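Local structure of FAD:protein FMN transferase (Vibrio cholerae, 6NXI) at residues Ile132-Ile137 against Pro147-Asp152; Val164-Leu169 against Glu184-Gly189. The protein probably transfers the FMN moiety of FAD to the hydroxyl group of a threonine in a target flavoprotein, using magnesium and releasing AMP. All blocks are in the same frame, centred on the assembly; numbering follows the deposited sequence.

Interaction 1: residues Ile132-Ile137 against Pro147-Asp152; sequences IEHLTI and PELYVD. With FAD (flavin-adenine dinucleotide), chain B.
His134 and Leu149 come nearest along the two backbones, 7.5 Å from CA to CA, where a 3-10 turn (132-134) running into the strand from Leu135 faces an irregular stretch, Pro147-Asp152; no hydrogen bond links the two segments. The turn is closed by the amide of Leu135 bonding to the carbonyl oxygen of Ile132, and the contact beside it is mainly apolar. Leu149 reaches in with both methyls of its branch. Its CD1 presses on CB of His134 at 3.5 Å and meets the imidazole obliquely, near the ring's CG; CD2 of Leu149 lies 4.1 Å from CB of Leu135. With CG of Leu149 set opposite the backbone N (chi1 -157°), the fork is carried across to the turn. The polar end of His134 is engaged elsewhere, its ND1 hydrogen-bonded to Asp145, and CG of Glu133 lies over the centre of one ring face. Strand 135-138 is an edge of a small three-stranded antiparallel sheet, paired with strand 141-144, and the chain leaving that hairpin returns past the turn before it enters helix 157-171 of this ApbE-family protein. Further along, CD2 of Leu135 meets CG2 of Val151 at 4.2 Å; Phe62 of helix 58-64 touches both side chains, so the buried leucine and valine continue into the packing of that helix. One residue on, the chain arrives at the cofactor. The carboxylate of Asp152 divides its oxygens: OD1 is hydrogen-bonded to the hydroxyl of Ser154, whereas OD2 accepts a hydrogen bond of 2.7 Å from O2B, the 2'-hydroxyl of the adenosine ribose of FAD.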
ATOM      1  N   ILE A 132      -8.043  -2.809  15.868  1.00 27.65           N
ATOM      2  CA  ILE A 132      -7.044  -1.727  16.043  1.00 27.37           C
ATOM      3  C   ILE A 132      -6.991  -1.332  17.528  1.00 29.51           C
ATOM      4  O   ILE A 132      -5.935  -0.853  17.940  1.00 29.31           O
ATOM      5  CB  ILE A 132      -7.395  -0.540  15.119  1.00 28.52           C
ATOM      6  CG1 ILE A 132      -6.194   0.390  14.918  1.00 29.33           C
ATOM      7  CG2 ILE A 132      -8.606   0.213  15.622  1.00 30.47           C
ATOM      8  CD1 ILE A 132      -5.111  -0.177  14.053  1.00 29.07           C
ATOM      9  N   GLU A 133      -8.108  -1.449  18.230  1.00 30.57           N
ATOM     10  CA  GLU A 133      -8.224  -0.986  19.643  1.00 33.51           C
ATOM     11  C   GLU A 133      -7.221  -1.758  20.503  1.00 32.78           C
ATOM     12  O   GLU A 133      -6.872  -1.233  21.614  1.00 33.06           O
ATOM     13  CB  GLU A 133      -9.655  -1.131  20.159  1.00 35.04           C
ATOM     14  CG  GLU A 133     -10.140  -2.580  20.266  1.00 38.09           C
ATOM     15  CD  GLU A 133     -10.641  -3.268  18.999  1.00 39.07           C
ATOM     16  OE1 GLU A 133     -10.673  -2.595  17.906  1.00 35.40           O
ATOM     17  OE2 GLU A 133     -11.126  -4.473  19.138  1.00 42.16           O
ATOM     18  N   HIS A 134      -6.782  -2.935  20.051  1.00 32.00           N
ATOM     19  CA  HIS A 134      -5.884  -3.850  20.802  1.00 31.78           C
ATOM     20  C   HIS A 134      -4.428  -3.389  20.727  1.00 31.73           C
ATOM     21  O   HIS A 134      -3.599  -3.936  21.499  1.00 34.49           O
ATOM     22  CB  HIS A 134      -6.007  -5.299  20.359  1.00 31.95           C
ATOM     23  CG  HIS A 134      -7.348  -5.911  20.563  1.00 32.54           C
ATOM     24  ND1 HIS A 134      -7.892  -6.175  21.836  1.00 33.50           N
ATOM     25  CD2 HIS A 134      -8.238  -6.362  19.664  1.00 32.35           C
ATOM     26  CE1 HIS A 134      -9.070  -6.740  21.684  1.00 34.78           C
ATOM     27  NE2 HIS A 134      -9.299  -6.890  20.349  1.00 34.52           N
ATOM     28  N   LEU A 135      -4.125  -2.453  19.827  1.00 31.39           N
ATOM     29  CA  LEU A 135      -2.750  -2.034  19.495  1.00 30.89           C
ATOM     30  C   LEU A 135      -2.562  -0.614  20.030  1.00 33.58           C
ATOM     31  O   LEU A 135      -3.362   0.257  19.660  1.00 34.10           O
ATOM     32  CB  LEU A 135      -2.567  -2.073  17.969  1.00 28.72           C
ATOM     33  CG  LEU A 135      -1.180  -1.661  17.458  1.00 28.63           C
ATOM     34  CD1 LEU A 135      -0.085  -2.601  17.954  1.00 28.59           C
ATOM     35  CD2 LEU A 135      -1.169  -1.619  15.948  1.00 29.20           C
ATOM     36  N   THR A 136      -1.506  -0.374  20.804  1.00 35.18           N
ATOM     37  CA  THR A 136      -1.173   1.003  21.246  1.00 36.92           C
ATOM     38  C   THR A 136       0.314   1.286  21.009  1.00 35.66           C
ATOM     39  O   THR A 136       1.166   0.354  21.045  1.00 36.89           O
ATOM     40  CB  THR A 136      -1.665   1.238  22.681  1.00 39.55           C
ATOM     41  OG1 THR A 136      -1.220   0.158  23.493  1.00 41.72           O
ATOM     42  CG2 THR A 136      -3.175   1.285  22.776  1.00 39.28           C
ATOM     43  N   ILE A 137       0.593   2.585  20.831  1.00 35.81           N
ATOM     44  CA  ILE A 137       1.972   3.121  20.716  1.00 35.37           C
ATOM     45  C   ILE A 137       2.297   3.880  22.003  1.00 36.86           C
ATOM     46  O   ILE A 137       1.467   4.696  22.464  1.00 37.25           O
ATOM     47  CB  ILE A 137       2.111   4.010  19.479  1.00 36.17           C
ATOM     48  CG1 ILE A 137       1.897   3.186  18.208  1.00 36.67           C
ATOM     49  CG2 ILE A 137       3.450   4.713  19.509  1.00 36.51           C
ATOM     50  CD1 ILE A 137       2.024   3.998  16.940  1.00 38.45           C
ATOM     51  N   PRO A 147      -2.623 -11.519  23.425  1.00 38.57           N
ATOM     52  CA  PRO A 147      -1.422 -12.214  22.958  1.00 38.18           C
ATOM     53  C   PRO A 147      -1.411 -12.619  21.478  1.00 37.66           C
ATOM     54  O   PRO A 147      -0.353 -12.714  20.924  1.00 39.00           O
ATOM     55  CB  PRO A 147      -1.324 -13.455  23.869  1.00 39.89           C
ATOM     56  CG  PRO A 147      -2.704 -13.627  24.457  1.00 40.83           C
ATOM     57  CD  PRO A 147      -3.316 -12.248  24.506  1.00 39.93           C
ATOM     58  N   GLU A 148      -2.571 -12.855  20.870  1.00 34.06           N
ATOM     59  CA  GLU A 148      -2.646 -13.491  19.534  1.00 34.57           C
ATOM     60  C   GLU A 148      -2.657 -12.415  18.439  1.00 31.59           C
ATOM     61  O   GLU A 148      -2.853 -12.799  17.255  1.00 30.26           O
ATOM     62  CB  GLU A 148      -3.916 -14.349  19.423  1.00 35.26           C
ATOM     63  CG  GLU A 148      -4.054 -15.395  20.514  1.00 40.68           C
ATOM     64  CD  GLU A 148      -4.743 -14.957  21.803  1.00 44.65           C
ATOM     65  OE1 GLU A 148      -5.045 -13.741  21.964  1.00 42.31           O
ATOM     66  OE2 GLU A 148      -5.015 -15.865  22.657  1.00 52.96           O
ATOM     67  N   LEU A 149      -2.601 -11.130  18.813  1.00 30.79           N
ATOM     68  CA  LEU A 149      -2.720 -10.001  17.850  1.00 30.41           C
ATOM     69  C   LEU A 149      -1.649 -10.225  16.793  1.00 29.20           C
ATOM     70  O   LEU A 149      -0.531 -10.571  17.165  1.00 30.91           O
ATOM     71  CB  LEU A 149      -2.541  -8.628  18.515  1.00 30.30           C
ATOM     72  CG  LEU A 149      -3.180  -7.469  17.744  1.00 30.52           C
ATOM     73  CD1 LEU A 149      -4.682  -7.439  17.933  1.00 30.52           C
ATOM     74  CD2 LEU A 149      -2.586  -6.157  18.169  1.00 30.17           C
ATOM     75  N   TYR A 150      -1.988 -10.061  15.520  1.00 29.12           N
ATOM     76  CA  TYR A 150      -1.022 -10.273  14.415  1.00 27.77           C
ATOM     77  C   TYR A 150      -1.166  -9.084  13.470  1.00 25.46           C
ATOM     78  O   TYR A 150      -2.208  -8.913  12.843  1.00 25.86           O
ATOM     79  CB  TYR A 150      -1.315 -11.606  13.737  1.00 27.93           C
ATOM     80  CG  TYR A 150      -0.336 -12.087  12.695  1.00 26.59           C
ATOM     81  CD1 TYR A 150      -0.154 -11.408  11.495  1.00 25.38           C
ATOM     82  CD2 TYR A 150       0.416 -13.241  12.882  1.00 27.63           C
ATOM     83  CE1 TYR A 150       0.763 -11.842  10.561  1.00 25.22           C
ATOM     84  CE2 TYR A 150       1.337 -13.689  11.943  1.00 26.53           C
ATOM     85  CZ  TYR A 150       1.487 -13.005  10.752  1.00 26.40           C
ATOM     86  OH  TYR A 150       2.415 -13.469   9.854  1.00 26.88           O
ATOM     87  N   VAL A 151      -0.163  -8.221  13.451  1.00 23.20           N
ATOM     88  CA  VAL A 151      -0.167  -6.971  12.642  1.00 22.48           C
ATOM     89  C   VAL A 151       0.468  -7.318  11.300  1.00 22.57           C
ATOM     90  O   VAL A 151       1.516  -7.990  11.261  1.00 21.96           O
ATOM     91  CB  VAL A 151       0.627  -5.854  13.357  1.00 24.61           C
ATOM     92  CG1 VAL A 151       0.785  -4.653  12.474  1.00 22.85           C
ATOM     93  CG2 VAL A 151      -0.029  -5.464  14.676  1.00 25.18           C
ATOM     94  N   ASP A 152      -0.179  -6.853  10.242  1.00 21.54           N
ATOM     95  CA  ASP A 152       0.209  -7.039   8.831  1.00 21.20           C
ATOM     96  C   ASP A 152       0.384  -5.646   8.231  1.00 19.92           C
ATOM     97  O   ASP A 152      -0.580  -4.858   8.281  1.00 20.85           O
ATOM     98  CB  ASP A 152      -0.923  -7.784   8.153  1.00 21.28           C
ATOM     99  CG  ASP A 152      -0.743  -7.999   6.669  1.00 22.59           C
ATOM    100  OD1 ASP A 152       0.243  -7.550   6.113  1.00 21.28           O
ATOM    101  OD2 ASP A 152      -1.620  -8.676   6.100  1.00 22.97           O
TER
HETATM  102  PA  FAD B 500      -2.925  -3.324  -0.891  1.00 22.05           P
HETATM  103  O1A FAD B 500      -4.213  -3.237  -1.627  1.00 24.13           O
HETATM  104  O2A FAD B 500      -2.050  -2.137  -0.801  1.00 20.86           O
HETATM  105  O5B FAD B 500      -3.178  -3.865   0.591  1.00 22.90           O
HETATM  106  C5B FAD B 500      -3.710  -5.215   0.661  1.00 22.16           C
HETATM  107  C4B FAD B 500      -2.954  -6.047   1.669  1.00 22.37           C
HETATM  108  O4B FAD B 500      -3.044  -5.497   3.006  1.00 23.87           O
HETATM  109  C3B FAD B 500      -3.508  -7.467   1.761  1.00 22.28           C
HETATM  110  O3B FAD B 500      -2.796  -8.324   0.867  1.00 23.50           O
HETATM  111  C2B FAD B 500      -3.318  -7.819   3.241  1.00 22.17           C
HETATM  112  O2B FAD B 500      -2.002  -8.261   3.494  1.00 23.01           O
HETATM  113  C1B FAD B 500      -3.549  -6.473   3.914  1.00 23.37           C
HETATM  114  N9A FAD B 500      -4.922  -6.126   4.210  1.00 22.93           N
HETATM  115  C8A FAD B 500      -6.101  -6.694   3.707  1.00 21.95           C
HETATM  116  N7A FAD B 500      -7.163  -6.031   4.097  1.00 22.65           N
HETATM  117  C5A FAD B 500      -6.709  -5.024   4.925  1.00 21.88           C
HETATM  118  C6A FAD B 500      -7.381  -4.031   5.653  1.00 22.87           C
HETATM  119  N6A FAD B 500      -8.710  -3.831   5.616  1.00 23.64           N
HETATM  120  N1A FAD B 500      -6.608  -3.159   6.332  1.00 22.41           N
HETATM  121  C2A FAD B 500      -5.274  -3.349   6.352  1.00 21.94           C
HETATM  122  N3A FAD B 500      -4.529  -4.250   5.698  1.00 22.57           N
HETATM  123  C4A FAD B 500      -5.328  -5.075   4.999  1.00 22.14           C
HETATM  124  N1  FAD B 500       4.684 -11.399  -0.284  1.00 26.98           N
HETATM  125  C2  FAD B 500       5.280 -12.636  -0.404  1.00 29.64           C
HETATM  126  O2  FAD B 500       4.726 -13.537  -1.072  1.00 29.26           O
HETATM  127  N3  FAD B 500       6.485 -12.909   0.159  1.00 28.29           N
HETATM  128  C4  FAD B 500       7.173 -11.984   0.902  1.00 29.02           C
HETATM  129  O4  FAD B 500       8.241 -12.271   1.424  1.00 31.52           O
HETATM  130  C4X FAD B 500       6.576 -10.691   1.072  1.00 26.44           C
HETATM  131  N5  FAD B 500       7.205  -9.786   1.793  1.00 25.72           N
HETATM  132  C5X FAD B 500       6.609  -8.556   1.951  1.00 24.85           C
HETATM  133  C6  FAD B 500       7.253  -7.580   2.738  1.00 25.15           C
HETATM  134  C7  FAD B 500       6.729  -6.321   2.946  1.00 25.26           C
HETATM  135  C7M FAD B 500       7.478  -5.322   3.798  1.00 26.33           C
HETATM  136  C8  FAD B 500       5.500  -5.996   2.325  1.00 23.59           C
HETATM  137  C8M FAD B 500       4.860  -4.646   2.517  1.00 25.24           C
HETATM  138  C9  FAD B 500       4.847  -6.956   1.545  1.00 23.77           C
HETATM  139  C9A FAD B 500       5.380  -8.235   1.333  1.00 24.19           C
HETATM  140  N10 FAD B 500       4.741  -9.227   0.580  1.00 26.22           N
HETATM  141  C10 FAD B 500       5.308 -10.480   0.422  1.00 25.71           C
HETATM  142  C1' FAD B 500       3.486  -8.916  -0.138  1.00 28.54           C
HETATM  143  C2' FAD B 500       2.271  -8.886   0.718  1.00 29.15           C
HETATM  144  O2' FAD B 500       2.016 -10.174   1.269  1.00 29.82           O
HETATM  145  C3' FAD B 500       1.064  -8.464  -0.137  1.00 27.88           C
HETATM  146  O3' FAD B 500       0.783  -9.387  -1.165  1.00 28.85           O
HETATM  147  C4' FAD B 500       1.236  -7.137  -0.851  1.00 29.45           C
HETATM  148  O4' FAD B 500       1.902  -6.227   0.010  1.00 27.38           O
HETATM  149  C5' FAD B 500      -0.084  -6.602  -1.371  1.00 27.11           C
HETATM  150  O5' FAD B 500       0.139  -5.252  -1.847  1.00 27.88           O
HETATM  151  P   FAD B 500      -0.984  -4.540  -2.704  1.00 25.29           P
HETATM  152  O1P FAD B 500      -1.520  -5.428  -3.734  1.00 28.57           O
HETATM  153  O2P FAD B 500      -0.349  -3.200  -2.998  1.00 26.96           O
HETATM  154  O3P FAD B 500      -2.096  -4.466  -1.572  1.00 26.71           O

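Interaction 2: residues Val164-Leu169 against Glu184-Gly189; sequences VVADYL and EIRLKG. With MG (magnesium ion), chain D.
Arg186 of strand 184-188 reaches across to Ala166 and Asp167 on helix 157-171, a helix-on-sheet contact at the large antiparallel sheet of the ApbE fold; strand 184-188 runs there between strands 177-181 and 220-225. The CA atoms of Ala166 and Arg186 are 7.0 Å apart. From CB, which points toward the helix, the arginine chain leaves with CG opposite the backbone N (chi1 -176°) and stays extended as far as NE, bringing its flat end alongside the helix. CD of Arg186 is the first atom to touch, 3.9 Å from CB of Ala166. NE follows at 3.8 Å from the same methyl, which sits over one face of the guanidinium, displaced toward its rim. The methyl packs on that face by van der Waals contact. Beyond CZ the two terminal nitrogens come to Asp167, whose carboxylate plane stands 87° from that of the guanidinium. This near-perpendicular setting cannot give the paired, coplanar bonds of a bidentate bridge, and OD1 of Asp167 makes a long salt bridge of 3.8 Å to NH2 of Arg186. Asp167 has two conformers; bridge and angle belong to this one, so the link is weak and uncertain. NH1 of Arg186 makes a salt bridge with Asp163, so Asp163 is the firmer partner and Asp167 at most a weak second one; both would probably favour the charged guanidinium. At the start of the strand lies the metal site. The side chain of Glu184 bends at chi2 (47°), and its OE1 binds a magnesium ion that Asp269 also coordinates; OE2 of Glu184 accepts a hydrogen bond from the amide of Thr224, while its OE1 lies 2.3 Å from the metal.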
ATOM      1  N   VAL A 164      11.314   5.688   1.201  1.00 18.40           N
ATOM      2  CA  VAL A 164      12.728   5.522   1.653  1.00 19.23           C
ATOM      3  C   VAL A 164      13.681   5.624   0.452  1.00 20.40           C
ATOM      4  O   VAL A 164      14.681   6.378   0.522  1.00 20.18           O
ATOM      5  CB  VAL A 164      12.895   4.198   2.418  1.00 20.50           C
ATOM      6  CG1 VAL A 164      14.351   3.833   2.565  1.00 21.16           C
ATOM      7  CG2 VAL A 164      12.170   4.284   3.753  1.00 20.26           C
ATOM      8  N   VAL A 165      13.359   4.960  -0.635  1.00 19.25           N
ATOM      9  CA  VAL A 165      14.225   5.009  -1.850  1.00 20.06           C
ATOM     10  C   VAL A 165      14.205   6.413  -2.481  1.00 19.19           C
ATOM     11  O   VAL A 165      15.287   6.916  -2.902  1.00 20.80           O
ATOM     12  CB  VAL A 165      13.845   3.903  -2.827  1.00 20.42           C
ATOM     13  CG1 VAL A 165      14.484   4.097  -4.187  1.00 21.17           C
ATOM     14  CG2 VAL A 165      14.099   2.523  -2.214  1.00 20.93           C
ATOM     15  N   ALA A 166      13.045   7.044  -2.568  1.00 19.67           N
ATOM     16  CA  ALA A 166      12.893   8.407  -3.161  1.00 20.66           C
ATOM     17  C   ALA A 166      13.759   9.358  -2.340  1.00 21.08           C
ATOM     18  O   ALA A 166      14.536  10.157  -2.918  1.00 21.40           O
ATOM     19  CB  ALA A 166      11.450   8.825  -3.253  1.00 19.97           C
ATOM     20  N   ASP A 167      13.722   9.244  -1.005  1.00 22.29           N
ATOM     21  CA  ASP A 167      14.549  10.147  -0.163  0.60 22.91           C
ATOM     22  C   ASP A 167      16.028   9.856  -0.358  1.00 22.89           C
ATOM     23  O   ASP A 167      16.810  10.831  -0.356  1.00 22.83           O
ATOM     24  CB  ASP A 167      14.221  10.011   1.318  0.60 25.57           C
ATOM     25  CG  ASP A 167      12.856  10.536   1.695  0.60 27.12           C
ATOM     26  OD1 ASP A 167      12.187  11.164   0.859  0.60 31.37           O
ATOM     27  OD2 ASP A 167      12.482  10.324   2.847  0.60 31.82           O
ATOM     28  N   TYR A 168      16.413   8.603  -0.526  1.00 21.88           N
ATOM     29  CA  TYR A 168      17.816   8.234  -0.821  1.00 22.40           C
ATOM     30  C   TYR A 168      18.241   8.881  -2.150  1.00 21.50           C
ATOM     31  O   TYR A 168      19.373   9.452  -2.252  1.00 22.64           O
ATOM     32  CB  TYR A 168      18.029   6.719  -0.825  1.00 22.53           C
ATOM     33  CG  TYR A 168      19.395   6.348  -1.348  1.00 22.46           C
ATOM     34  CD1 TYR A 168      20.531   6.684  -0.648  1.00 23.69           C
ATOM     35  CD2 TYR A 168      19.587   5.749  -2.585  1.00 22.64           C
ATOM     36  CE1 TYR A 168      21.788   6.357  -1.100  1.00 24.28           C
ATOM     37  CE2 TYR A 168      20.847   5.450  -3.073  1.00 23.31           C
ATOM     38  CZ  TYR A 168      21.967   5.778  -2.340  1.00 23.51           C
ATOM     39  OH  TYR A 168      23.194   5.470  -2.850  1.00 25.23           O
ATOM     40  N   LEU A 169      17.414   8.784  -3.185  1.00 20.73           N
ATOM     41  CA  LEU A 169      17.825   9.348  -4.491  1.00 20.90           C
ATOM     42  C   LEU A 169      18.038  10.861  -4.326  1.00 22.08           C
ATOM     43  O   LEU A 169      19.034  11.371  -4.858  1.00 23.66           O
ATOM     44  CB  LEU A 169      16.805   9.012  -5.561  1.00 21.34           C
ATOM     45  CG  LEU A 169      16.699   7.540  -5.933  1.00 21.39           C
ATOM     46  CD1 LEU A 169      15.609   7.383  -6.990  1.00 23.17           C
ATOM     47  CD2 LEU A 169      18.019   7.003  -6.479  1.00 22.17           C
ATOM     48  N   GLU A 184       3.268   0.576  -6.658  1.00 21.87           N
ATOM     49  CA  GLU A 184       3.196   1.833  -5.882  1.00 21.05           C
ATOM     50  C   GLU A 184       4.340   2.715  -6.392  1.00 19.05           C
ATOM     51  O   GLU A 184       5.455   2.163  -6.629  1.00 20.06           O
ATOM     52  CB  GLU A 184       3.425   1.571  -4.396  1.00 22.83           C
ATOM     53  CG  GLU A 184       2.122   1.431  -3.610  1.00 26.87           C
ATOM     54  CD  GLU A 184       1.040   0.533  -4.172  1.00 28.35           C
ATOM     55  OE1 GLU A 184       0.879  -0.588  -3.648  1.00 36.75           O
ATOM     56  OE2 GLU A 184       0.358   0.937  -5.197  1.00 32.76           O
ATOM     57  N   ILE A 185       4.037   3.974  -6.672  1.00 19.12           N
ATOM     58  CA  ILE A 185       4.959   4.868  -7.404  1.00 19.38           C
ATOM     59  C   ILE A 185       5.206   6.168  -6.657  1.00 18.69           C
ATOM     60  O   ILE A 185       4.309   6.770  -6.068  1.00 17.60           O
ATOM     61  CB  ILE A 185       4.392   5.122  -8.806  1.00 22.07           C
ATOM     62  CG1 ILE A 185       4.246   3.823  -9.580  1.00 23.56           C
ATOM     63  CG2 ILE A 185       5.251   6.153  -9.513  1.00 23.10           C
ATOM     64  CD1 ILE A 185       3.463   4.003 -10.875  1.00 26.18           C
ATOM     65  N   ARG A 186       6.414   6.672  -6.793  1.00 18.45           N
ATOM     66  CA  ARG A 186       6.678   8.072  -6.440  1.00 19.93           C
ATOM     67  C   ARG A 186       7.545   8.714  -7.522  1.00 19.67           C
ATOM     68  O   ARG A 186       8.516   8.067  -7.954  1.00 19.65           O
ATOM     69  CB  ARG A 186       7.344   8.187  -5.078  1.00 20.47           C
ATOM     70  CG  ARG A 186       7.530   9.627  -4.664  1.00 22.42           C
ATOM     71  CD  ARG A 186       7.655   9.720  -3.152  1.00 23.47           C
ATOM     72  NE  ARG A 186       8.336  10.949  -2.831  1.00 23.87           N
ATOM     73  CZ  ARG A 186       8.829  11.240  -1.643  1.00 26.49           C
ATOM     74  NH1 ARG A 186       8.754  10.357  -0.655  1.00 24.65           N
ATOM     75  NH2 ARG A 186       9.435  12.418  -1.480  1.00 27.64           N
ATOM     76  N   LEU A 187       7.183   9.928  -7.914  1.00 20.78           N
ATOM     77  CA  LEU A 187       7.800  10.635  -9.057  1.00 20.87           C
ATOM     78  C   LEU A 187       8.382  11.968  -8.627  1.00 20.96           C
ATOM     79  O   LEU A 187       7.816  12.636  -7.739  1.00 21.27           O
ATOM     80  CB  LEU A 187       6.712  10.957 -10.077  1.00 22.11           C
ATOM     81  CG  LEU A 187       5.830   9.829 -10.557  1.00 23.36           C
ATOM     82  CD1 LEU A 187       4.737  10.367 -11.469  1.00 24.84           C
ATOM     83  CD2 LEU A 187       6.700   8.764 -11.241  1.00 23.96           C
ATOM     84  N   LYS A 188       9.453  12.365  -9.264  1.00 20.98           N
ATOM     85  CA  LYS A 188       9.959  13.739  -9.118  1.00 22.34           C
ATOM     86  C   LYS A 188      10.561  14.208 -10.442  1.00 21.58           C
ATOM     87  O   LYS A 188      11.262  13.426 -11.084  1.00 20.45           O
ATOM     88  CB  LYS A 188      10.991  13.866  -8.004  1.00 25.03           C
ATOM     89  CG  LYS A 188      11.184  15.318  -7.586  1.00 27.39           C
ATOM     90  CD  LYS A 188      12.253  15.426  -6.560  1.00 30.94           C
ATOM     91  CE  LYS A 188      12.231  16.748  -5.848  1.00 33.54           C
ATOM     92  NZ  LYS A 188      13.204  17.650  -6.489  1.00 35.03           N
ATOM     93  N   GLY A 189      10.280  15.454 -10.831  1.00 23.33           N
ATOM     94  CA  GLY A 189      10.966  16.105 -11.953  1.00 23.32           C
ATOM     95  C   GLY A 189      10.494  15.578 -13.274  1.00 23.69           C
ATOM     96  O   GLY A 189       9.272  15.355 -13.422  1.00 25.45           O
TER
HETATM   97 MG    MG D 502      -0.353  -1.351  -1.876  1.00 18.38          MG
HETATM   98  O   HOH W   1       1.237  -2.028  -0.263  1.00 24.47           O
HETATM   99  O   HOH W   2      -2.266   0.120  -2.804  1.00 37.82           O

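How the interactions relate
Interaction 1 closes before interaction 2 opens along the chain, and helix 157-171 connects them: it follows the loop holding residues 147-152 and carries residues 164-169. Their centres are 30 Å apart, on opposite sides of the chain's centre, and the nearest atoms, about 12 Å from each other, do not touch. Interaction 1 joins the edge strand of the small three-stranded sheet to the loop leading to helix 157-171; interaction 2 belongs to the eight-stranded sheet. The FAD site lies between these regions: Asp152 holds the adenosine ribose, while Glu184 coordinates magnesium and also touches FAD. Both packing regions therefore contribute a residue each to the FAD and magnesium site.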